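Uncharacterized protein (Danio rerio, PDB 5HBA) probably serves as the A chain of complement C1q, whose globular heads recognise targets in the complement pathway of innate immunity. Local coordinates at residues Y41-F52 and A94-W105; A56-L64 and G116-A124. All blocks are in the same frame, centred on the assembly; numbering follows the deposited sequence.

Interaction 1: residues Y41-F52 and A94-W105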
loop_
_atom_site.group_PDB
_atom_site.type_symbol
_atom_site.label_atom_id
_atom_site.label_comp_id
_atom_site.label_asym_id
_atom_site.label_seq_id
_atom_site.Cartn_x
_atom_site.Cartn_y
_atom_site.Cartn_z
ATOM N N TYR A 41 2.527 1.149 19.355
ATOM C CA TYR A 41 3.113 -0.166 19.043
ATOM C C TYR A 41 2.084 -1.249 18.747
ATOM O O TYR A 41 1.136 -1.441 19.510
ATOM C CB TYR A 41 3.980 -0.705 20.197
ATOM C CG TYR A 41 5.232 0.070 20.529
ATOM C CD1 TYR A 41 6.276 0.173 19.618
ATOM C CD2 TYR A 41 5.391 0.652 21.785
ATOM C CE1 TYR A 41 7.426 0.875 19.928
ATOM C CE2 TYR A 41 6.535 1.351 22.108
ATOM C CZ TYR A 41 7.549 1.457 21.178
ATOM O OH TYR A 41 8.694 2.147 21.493
ATOM N N PHE A 42 2.310 -1.985 17.661
ATOM C CA PHE A 42 1.747 -3.319 17.524
ATOM C C PHE A 42 2.686 -4.236 18.284
ATOM O O PHE A 42 3.898 -4.190 18.071
ATOM C CB PHE A 42 1.705 -3.755 16.060
ATOM C CG PHE A 42 1.380 -5.212 15.872
ATOM C CD1 PHE A 42 0.060 -5.637 15.809
ATOM C CD2 PHE A 42 2.393 -6.154 15.749
ATOM C CE1 PHE A 42 -0.246 -6.977 15.632
ATOM C CE2 PHE A 42 2.093 -7.499 15.576
ATOM C CZ PHE A 42 0.771 -7.910 15.523
ATOM N N THR A 43 2.136 -5.061 19.170
ATOM C CA THR A 43 2.926 -6.066 19.878
ATOM C C THR A 43 2.417 -7.458 19.522
ATOM O O THR A 43 1.262 -7.794 19.778
ATOM C CB THR A 43 2.851 -5.892 21.412
ATOM O OG1 THR A 43 3.399 -4.619 21.781
ATOM C CG2 THR A 43 3.645 -7.007 22.117
ATOM N N CYS A 44 3.292 -8.264 18.936
ATOM C CA CYS A 44 2.942 -9.614 18.511
ATOM C C CYS A 44 2.573 -10.530 19.691
ATOM O O CYS A 44 3.370 -10.709 20.621
ATOM C CB CYS A 44 4.119 -10.214 17.735
ATOM S SG CYS A 44 3.843 -11.878 17.073
ATOM N N LYS A 45 1.369 -11.094 19.647
ATOM C CA LYS A 45 0.965 -12.158 20.565
ATOM C C LYS A 45 1.039 -13.502 19.847
ATOM O O LYS A 45 1.411 -14.517 20.438
ATOM C CB LYS A 45 -0.469 -11.947 21.069
ATOM C CG LYS A 45 -0.669 -10.803 22.042
ATOM C CD LYS A 45 -2.102 -10.851 22.586
ATOM C CE LYS A 45 -2.660 -9.471 22.829
ATOM N NZ LYS A 45 -4.144 -9.503 22.793
ATOM N N VAL A 46 0.682 -13.495 18.565
ATOM C CA VAL A 46 0.703 -14.700 17.736
ATOM C C VAL A 46 1.909 -14.704 16.799
ATOM O O VAL A 46 1.960 -13.927 15.843
ATOM C CB VAL A 46 -0.568 -14.790 16.873
ATOM C CG1 VAL A 46 -0.523 -16.025 15.978
ATOM C CG2 VAL A 46 -1.812 -14.800 17.747
ATOM N N PRO A 47 2.887 -15.585 17.062
ATOM C CA PRO A 47 4.098 -15.669 16.236
ATOM C C PRO A 47 3.760 -16.051 14.801
ATOM O O PRO A 47 2.926 -16.933 14.586
ATOM C CB PRO A 47 4.899 -16.801 16.897
ATOM C CG PRO A 47 4.328 -16.915 18.290
ATOM C CD PRO A 47 2.882 -16.586 18.141
ATOM N N GLY A 48 4.390 -15.399 13.827
ATOM C CA GLY A 48 4.091 -15.698 12.439
ATOM C C GLY A 48 4.565 -14.640 11.459
ATOM O O GLY A 48 5.394 -13.784 11.791
ATOM N N VAL A 49 4.032 -14.714 10.246
ATOM C CA VAL A 49 4.405 -13.800 9.181
ATOM C C VAL A 49 3.263 -12.797 8.994
ATOM O O VAL A 49 2.093 -13.186 8.896
ATOM C CB VAL A 49 4.700 -14.572 7.887
ATOM C CG1 VAL A 49 4.962 -13.618 6.739
ATOM C CG2 VAL A 49 5.906 -15.486 8.099
ATOM N N TYR A 50 3.601 -11.509 8.971
ATOM C CA TYR A 50 2.592 -10.455 8.986
ATOM C C TYR A 50 2.742 -9.515 7.803
ATOM O O TYR A 50 3.841 -9.365 7.271
ATOM C CB TYR A 50 2.747 -9.624 10.260
ATOM C CG TYR A 50 2.208 -10.274 11.510
ATOM C CD1 TYR A 50 2.943 -11.239 12.188
ATOM C CD2 TYR A 50 0.970 -9.903 12.022
ATOM C CE1 TYR A 50 2.447 -11.829 13.343
ATOM C CE2 TYR A 50 0.466 -10.481 13.170
ATOM C CZ TYR A 50 1.209 -11.447 13.826
ATOM O OH TYR A 50 0.695 -12.011 14.969
ATOM N N TYR A 51 1.650 -8.857 7.417
ATOM C CA TYR A 51 1.752 -7.729 6.500
ATOM C C TYR A 51 1.456 -6.420 7.234
ATOM O O TYR A 51 0.480 -6.325 7.990
ATOM C CB TYR A 51 0.806 -7.894 5.299
ATOM C CG TYR A 51 0.856 -6.726 4.339
ATOM C CD1 TYR A 51 2.006 -6.455 3.611
ATOM C CD2 TYR A 51 -0.238 -5.883 4.179
ATOM C CE1 TYR A 51 2.066 -5.389 2.744
ATOM C CE2 TYR A 51 -0.192 -4.813 3.306
ATOM C CZ TYR A 51 0.961 -4.578 2.592
ATOM O OH TYR A 51 1.018 -3.515 1.734
ATOM N N PHE A 52 2.301 -5.417 7.011
ATOM C CA PHE A 52 2.092 -4.084 7.581
ATOM C C PHE A 52 2.131 -3.044 6.459
ATOM O O PHE A 52 2.914 -3.171 5.516
ATOM C CB PHE A 52 3.197 -3.752 8.592
ATOM C CG PHE A 52 3.166 -4.595 9.833
ATOM C CD1 PHE A 52 2.407 -4.206 10.935
ATOM C CD2 PHE A 52 3.915 -5.762 9.916
ATOM C CE1 PHE A 52 2.388 -4.985 12.096
ATOM C CE2 PHE A 52 3.898 -6.539 11.067
ATOM C CZ PHE A 52 3.127 -6.154 12.154
ATOM N N ALA A 94 5.688 -3.667 4.628
ATOM C CA ALA A 94 6.516 -4.848 4.411
ATOM C C ALA A 94 5.843 -6.111 4.914
ATOM O O ALA A 94 4.929 -6.049 5.736
ATOM C CB ALA A 94 7.879 -4.675 5.083
ATOM N N VAL A 95 6.298 -7.254 4.405
ATOM C CA VAL A 95 5.953 -8.545 4.995
ATOM C C VAL A 95 7.057 -8.945 5.976
ATOM O O VAL A 95 8.226 -9.092 5.595
ATOM C CB VAL A 95 5.765 -9.639 3.928
ATOM C CG1 VAL A 95 5.769 -11.016 4.571
ATOM C CG2 VAL A 95 4.457 -9.424 3.188
ATOM N N LEU A 96 6.690 -9.095 7.247
ATOM C CA LEU A 96 7.670 -9.347 8.300
ATOM C C LEU A 96 7.376 -10.631 9.077
ATOM O O LEU A 96 6.216 -10.965 9.325
ATOM C CB LEU A 96 7.683 -8.173 9.288
ATOM C CG LEU A 96 7.951 -6.772 8.733
ATOM C CD1 LEU A 96 7.859 -5.732 9.857
ATOM C CD2 LEU A 96 9.307 -6.718 8.066
ATOM N N THR A 97 8.436 -11.325 9.485
ATOM C CA THR A 97 8.326 -12.480 10.369
ATOM C C THR A 97 8.539 -12.003 11.794
ATOM O O THR A 97 9.574 -11.396 12.092
ATOM C CB THR A 97 9.422 -13.527 10.051
ATOM O OG1 THR A 97 9.394 -13.837 8.657
ATOM C CG2 THR A 97 9.199 -14.796 10.852
ATOM N N LEU A 98 7.579 -12.277 12.675
ATOM C CA LEU A 98 7.658 -11.779 14.040
ATOM C C LEU A 98 7.620 -12.899 15.084
ATOM O O LEU A 98 6.935 -13.909 14.903
ATOM C CB LEU A 98 6.526 -10.787 14.314
ATOM C CG LEU A 98 6.376 -9.563 13.405
ATOM C CD1 LEU A 98 5.122 -8.787 13.801
ATOM C CD2 LEU A 98 7.601 -8.665 13.496
ATOM N N LEU A 99 8.356 -12.712 16.175
ATOM C CA LEU A 99 8.275 -13.626 17.317
ATOM C C LEU A 99 7.373 -13.015 18.377
ATOM O O LEU A 99 7.061 -11.823 18.313
ATOM C CB LEU A 99 9.663 -13.882 17.908
ATOM C CG LEU A 99 10.634 -14.521 16.918
ATOM C CD1 LEU A 99 12.001 -14.802 17.529
ATOM C CD2 LEU A 99 10.005 -15.796 16.394
ATOM N N LYS A 100 6.957 -13.820 19.351
ATOM C CA LYS A 100 6.081 -13.327 20.413
ATOM C C LYS A 100 6.798 -12.221 21.170
ATOM O O LYS A 100 7.967 -12.367 21.522
ATOM C CB LYS A 100 5.692 -14.460 21.363
ATOM C CG LYS A 100 4.486 -14.142 22.274
ATOM C CD LYS A 100 4.076 -15.382 23.071
ATOM C CE LYS A 100 2.625 -15.315 23.529
ATOM N NZ LYS A 100 2.418 -14.288 24.583
ATOM N N GLY A 101 6.110 -11.104 21.390
ATOM C CA GLY A 101 6.713 -9.964 22.056
ATOM C C GLY A 101 7.359 -8.920 21.147
ATOM O O GLY A 101 7.585 -7.789 21.588
ATOM N N ASP A 102 7.676 -9.280 19.902
ATOM C CA ASP A 102 8.245 -8.302 18.967
ATOM C C ASP A 102 7.284 -7.132 18.766
ATOM O O ASP A 102 6.063 -7.316 18.729
ATOM C CB ASP A 102 8.553 -8.931 17.599
ATOM C CG ASP A 102 9.707 -9.904 17.644
ATOM O OD1 ASP A 102 10.445 -9.916 18.658
ATOM O OD2 ASP A 102 9.882 -10.655 16.652
ATOM N N LYS A 103 7.833 -5.927 18.641
ATOM C CA LYS A 103 7.001 -4.743 18.448
ATOM C C LYS A 103 7.215 -4.175 17.048
ATOM O O LYS A 103 8.307 -4.304 16.493
ATOM C CB LYS A 103 7.319 -3.692 19.514
ATOM C CG LYS A 103 6.942 -4.144 20.928
ATOM C CD LYS A 103 7.283 -3.103 21.984
ATOM C CE LYS A 103 6.904 -3.599 23.379
ATOM N NZ LYS A 103 5.416 -3.700 23.592
ATOM N N VAL A 104 6.168 -3.584 16.469
ATOM C CA VAL A 104 6.277 -2.944 15.152
ATOM C C VAL A 104 5.602 -1.583 15.216
ATOM O O VAL A 104 4.541 -1.429 15.844
ATOM C CB VAL A 104 5.655 -3.805 14.029
ATOM C CG1 VAL A 104 5.817 -3.122 12.665
ATOM C CG2 VAL A 104 6.308 -5.190 13.991
ATOM N N TRP A 105 6.222 -0.584 14.593
ATOM C CA TRP A 105 5.652 0.754 14.638
ATOM C C TRP A 105 6.144 1.602 13.476
ATOM O O TRP A 105 7.010 1.176 12.704
ATOM C CB TRP A 105 5.966 1.423 15.984
ATOM C CG TRP A 105 7.425 1.821 16.202
ATOM C CD1 TRP A 105 7.949 3.073 16.050
ATOM C CD2 TRP A 105 8.513 0.987 16.651
ATOM N NE1 TRP A 105 9.293 3.069 16.357
ATOM C CE2 TRP A 105 9.666 1.797 16.733
ATOM C CE3 TRP A 105 8.631 -0.370 16.989
ATOM C CZ2 TRP A 105 10.913 1.314 17.130
ATOM C CZ3 TRP A 105 9.876 -0.859 17.381
ATOM C CH2 TRP A 105 10.997 -0.016 17.454
#
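Phe42 and Val104 trade both backbone bonds as an antiparallel hydrogen-bonded pair, and Cys44 continues the ladder: its N reaches Asp102 O at 2.9 Å, almost straight (173°), while its O takes the N-H of Gly101. Gly101 belongs to the type II turn Leu99-Asp102, closed by Asp102 N on Leu99 O and by Asp102 OD2, which accepts Leu99 N at 2.6 Å from above the carboxylate plane. On the other ladder Gly48, Tyr50 and Phe52 each give and receive a backbone bond with Leu98, Leu96 and Ala94, respectively. The hydroxyl of the buried Tyr50 points at Val46 O, a hydrogen bond modelled so short that its exact length is doubtful. These two ladders lie in the two facing sheets of the C1q jelly-roll sandwich, where strands 41-43 and 103-105 pair in one and 48-52 and 94-98 in the other. Between the sheets Val104 CG1 sits over the centre of the Phe52 ring, 3.9 Å from its centroid, and Leu98 CD1 meets the edge of that ring. At the border Lys103 runs its CD across one face of Tyr41, and the bend at its last torsion (chi4 -69°) turns NZ onto Thr43 OG1, 2.9 Å away. A methionine in place of Lys103 would probably leave that hydroxyl without its donor. Tyr41 also turns its CE1 edge onto the face of Trp105, planes at 86°. The amine of Lys45 is bonded to Asn32 O and Asp33 O.

Interaction 2: residues A56-L64 and G116-A124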
loop_
_atom_site.group_PDB
_atom_site.type_symbol
_atom_site.label_atom_id
_atom_site.label_comp_id
_atom_site.label_asym_id
_atom_site.label_seq_id
_atom_site.Cartn_x
_atom_site.Cartn_y
_atom_site.Cartn_z
ATOM N N ALA A 56 0.358 8.055 5.023
ATOM C CA ALA A 56 0.507 9.215 5.902
ATOM C C ALA A 56 0.843 10.501 5.163
ATOM O O ALA A 56 1.550 10.476 4.150
ATOM C CB ALA A 56 1.567 8.923 6.978
ATOM N N SER A 57 0.346 11.622 5.690
ATOM C CA SER A 57 0.643 12.933 5.127
ATOM C C SER A 57 0.946 13.996 6.172
ATOM O O SER A 57 0.382 14.007 7.273
ATOM C CB SER A 57 -0.462 13.435 4.171
ATOM O OG SER A 57 -1.757 13.229 4.684
ATOM N N SER A 58 1.839 14.899 5.790
ATOM C CA SER A 58 2.185 16.067 6.581
ATOM C C SER A 58 2.409 17.187 5.580
ATOM O O SER A 58 2.600 16.921 4.394
ATOM C CB SER A 58 3.484 15.802 7.341
ATOM O OG SER A 58 3.887 16.955 8.056
ATOM N N GLU A 59 2.398 18.432 6.045
ATOM C CA GLU A 59 2.740 19.557 5.181
ATOM C C GLU A 59 4.256 19.568 4.953
ATOM O O GLU A 59 5.033 19.469 5.908
ATOM C CB GLU A 59 2.275 20.875 5.817
ATOM C CG GLU A 59 2.569 22.133 4.998
ATOM C CD GLU A 59 1.496 22.435 3.962
ATOM O OE1 GLU A 59 0.680 21.532 3.662
ATOM O OE2 GLU A 59 1.468 23.579 3.451
ATOM N N GLY A 60 4.678 19.656 3.693
ATOM C CA GLY A 60 6.096 19.674 3.378
ATOM C C GLY A 60 6.711 18.285 3.401
ATOM O O GLY A 60 5.996 17.283 3.317
ATOM N N ARG A 61 8.036 18.229 3.522
ATOM C CA ARG A 61 8.774 16.965 3.508
ATOM C C ARG A 61 8.274 15.991 4.583
ATOM O O ARG A 61 8.116 16.366 5.749
ATOM C CB ARG A 61 10.274 17.225 3.697
ATOM C CG ARG A 61 11.141 15.968 3.604
ATOM C CD ARG A 61 12.187 15.920 4.713
ATOM N NE ARG A 61 11.558 15.918 6.027
ATOM C CZ ARG A 61 11.868 16.758 7.013
ATOM N NH1 ARG A 61 11.217 16.685 8.171
ATOM N NH2 ARG A 61 12.824 17.668 6.843
ATOM N N LEU A 62 8.016 14.748 4.179
ATOM C CA LEU A 62 7.583 13.706 5.109
ATOM C C LEU A 62 8.429 12.456 4.947
ATOM O O LEU A 62 8.469 11.851 3.868
ATOM C CB LEU A 62 6.097 13.355 4.930
ATOM C CG LEU A 62 5.586 12.206 5.822
ATOM C CD1 LEU A 62 5.856 12.458 7.309
ATOM C CD2 LEU A 62 4.103 11.965 5.598
ATOM N N CYS A 63 9.113 12.090 6.027
ATOM C CA CYS A 63 9.894 10.866 6.084
ATOM C C CYS A 63 9.385 10.001 7.241
ATOM O O CYS A 63 9.230 10.485 8.370
ATOM C CB CYS A 63 11.367 11.193 6.296
ATOM S SG CYS A 63 12.257 11.632 4.784
ATOM N N LEU A 64 9.116 8.731 6.951
ATOM C CA LEU A 64 8.695 7.781 7.969
ATOM C C LEU A 64 9.491 6.493 7.871
ATOM O O LEU A 64 9.841 6.030 6.769
ATOM C CB LEU A 64 7.196 7.491 7.849
ATOM C CG LEU A 64 6.250 8.590 8.343
ATOM C CD1 LEU A 64 4.941 8.493 7.624
ATOM C CD2 LEU A 64 5.996 8.459 9.854
ATOM N N GLY A 116 17.119 21.800 15.203
ATOM C CA GLY A 116 16.096 22.735 15.624
ATOM C C GLY A 116 14.801 22.718 14.835
ATOM O O GLY A 116 14.037 23.678 14.899
ATOM N N GLN A 117 14.533 21.638 14.103
ATOM C CA GLN A 117 13.266 21.543 13.380
ATOM C C GLN A 117 12.122 21.148 14.327
ATOM O O GLN A 117 12.261 20.230 15.139
ATOM C CB GLN A 117 13.372 20.547 12.225
ATOM C CG GLN A 117 14.577 20.788 11.318
ATOM C CD GLN A 117 14.604 19.852 10.129
ATOM O OE1 GLN A 117 13.614 19.724 9.410
ATOM N NE2 GLN A 117 15.737 19.184 9.919
ATOM N N MET A 118 11.001 21.849 14.225
ATOM C CA MET A 118 9.834 21.543 15.048
ATOM C C MET A 118 9.058 20.373 14.444
ATOM O O MET A 118 8.918 20.288 13.228
ATOM C CB MET A 118 8.919 22.774 15.151
ATOM C CG MET A 118 9.496 23.926 15.986
ATOM S SD MET A 118 8.315 25.272 16.278
ATOM C CE MET A 118 6.922 24.384 16.905
ATOM N N PRO A 119 8.538 19.467 15.289
ATOM C CA PRO A 119 7.713 18.381 14.743
ATOM C C PRO A 119 6.443 18.953 14.098
ATOM O O PRO A 119 6.096 20.104 14.375
ATOM C CB PRO A 119 7.354 17.555 15.980
ATOM C CG PRO A 119 7.540 18.486 17.146
ATOM C CD PRO A 119 8.664 19.396 16.756
ATOM N N LYS A 120 5.777 18.193 13.231
ATOM C CA LYS A 120 4.570 18.711 12.583
ATOM C C LYS A 120 3.389 17.787 12.782
ATOM O O LYS A 120 3.549 16.616 13.152
ATOM C CB LYS A 120 4.759 18.889 11.070
ATOM C CG LYS A 120 6.113 19.347 10.601
ATOM C CD LYS A 120 6.131 19.336 9.060
ATOM C CE LYS A 120 7.469 18.871 8.497
ATOM N NZ LYS A 120 7.391 18.545 7.031
ATOM N N ARG A 121 2.202 18.313 12.503
ATOM C CA ARG A 121 0.998 17.496 12.489
ATOM C C ARG A 121 1.174 16.372 11.488
ATOM O O ARG A 121 1.888 16.519 10.476
ATOM C CB ARG A 121 -0.234 18.315 12.090
ATOM C CG ARG A 121 -0.607 19.423 13.049
ATOM C CD ARG A 121 -1.976 20.019 12.669
ATOM N NE ARG A 121 -2.986 18.964 12.554
ATOM C CZ ARG A 121 -4.271 19.162 12.260
ATOM N NH1 ARG A 121 -4.734 20.389 12.047
ATOM N NH2 ARG A 121 -5.098 18.126 12.182
ATOM N N LEU A 122 0.524 15.245 11.757
ATOM C CA LEU A 122 0.659 14.092 10.872
ATOM C C LEU A 122 -0.638 13.305 10.788
ATOM O O LEU A 122 -1.154 12.832 11.801
ATOM C CB LEU A 122 1.787 13.177 11.353
ATOM C CG LEU A 122 1.991 11.839 10.629
ATOM C CD1 LEU A 122 2.680 12.041 9.277
ATOM C CD2 LEU A 122 2.808 10.892 11.517
ATOM N N TYR A 123 -1.161 13.165 9.573
ATOM C CA TYR A 123 -2.311 12.315 9.334
ATOM C C TYR A 123 -1.763 10.944 8.995
ATOM O O TYR A 123 -0.856 10.834 8.170
ATOM C CB TYR A 123 -3.105 12.860 8.159
ATOM C CG TYR A 123 -4.303 12.036 7.750
ATOM C CD1 TYR A 123 -5.526 12.174 8.404
ATOM C CD2 TYR A 123 -4.224 11.150 6.679
ATOM C CE1 TYR A 123 -6.638 11.436 8.006
ATOM C CE2 TYR A 123 -5.322 10.406 6.282
ATOM C CZ TYR A 123 -6.520 10.552 6.950
ATOM O OH TYR A 123 -7.611 9.817 6.556
ATOM N N ALA A 124 -2.266 9.899 9.646
ATOM C CA ALA A 124 -1.724 8.567 9.379
ATOM C C ALA A 124 -2.739 7.449 9.556
ATOM O O ALA A 124 -3.495 7.445 10.524
ATOM C CB ALA A 124 -0.476 8.313 10.256
HETATM O O HOH W 1 1.775 19.037 8.748
#
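Leu122 wedges its CD1 methyl against Leu62 CD1, 3.8 Å away, and against Ala56 CB, while its CD2 branch faces Leu64 CD2 more distantly. CG of Leu122 lies anti to the backbone N (chi1 174°), which turns both methyls in among these buried side chains, and Leu62 meets it at about a right angle. Beside this packing Ala56 CB lies 3.9 Å from Ala124 CB. Ser57 and Tyr123 exchange both backbone bonds, N to O, as an antiparallel hydrogen-bonded pair. Regular pairing stops there. At the next step a water bridges the strands instead, accepting from Glu59 N and donating to Arg121 O; in contrast to the buried leucine side, Glu59 and Arg121 are exposed and lead their side-chain ends away from the contact. This is one end of the C1q jelly-roll sandwich: strand 48-59 runs beside strand 120-133 in one sheet, then turns through Gly60 and Arg61 into strand 62-68 of the other, where Cys63 is disulfide-bonded to Cys79. Lys120 ties that turn down. Its chain passes Ser58 OG with CD at 3.4 Å, and its NZ grips two carbonyls, Arg61 O at 2.6 Å and Glu59 O at 2.8 Å, in each case tilted out of the carbonyl plane. These carbonyls probably offset the nearness of the like-charged Arg61 NH1, 4.4 Å from Lys120 NZ. Farther out the contact thins to a weak bond from Arg61 NH2 to Gln117 OE1 (3.4 Å), straight and at the edge of the guanidinium, with the amide plane turned 63° from it. Each partner has a stronger hold elsewhere: Arg61 in a salt bridge to Asp112, and the Gln117 amide nitrogen on Gly114 O and Asp112 O.

Interactions 1 and 2 lie on opposite sides of the chain's centre, about 25 Å between their own centres, and share strand 48-59, which begins in 41-52 and ends in 56-64. Both span the two sheets. Interaction 1 is the more buried, joined by two regular backbone ladders and an aromatic and aliphatic filling; its polar side chains, Lys103 and Thr43 among them, sit toward the border. Interaction 2 is smaller and only partly buried: its apolar part is made of leucine and alanine, without stacked rings, and a lysine, a water and a weak arginine-glutamine bond take over from the ladder. Interaction 1 reaches both neighbouring subunits, through Val95 and Tyr51, and interaction 2 one of them, through Tyr123.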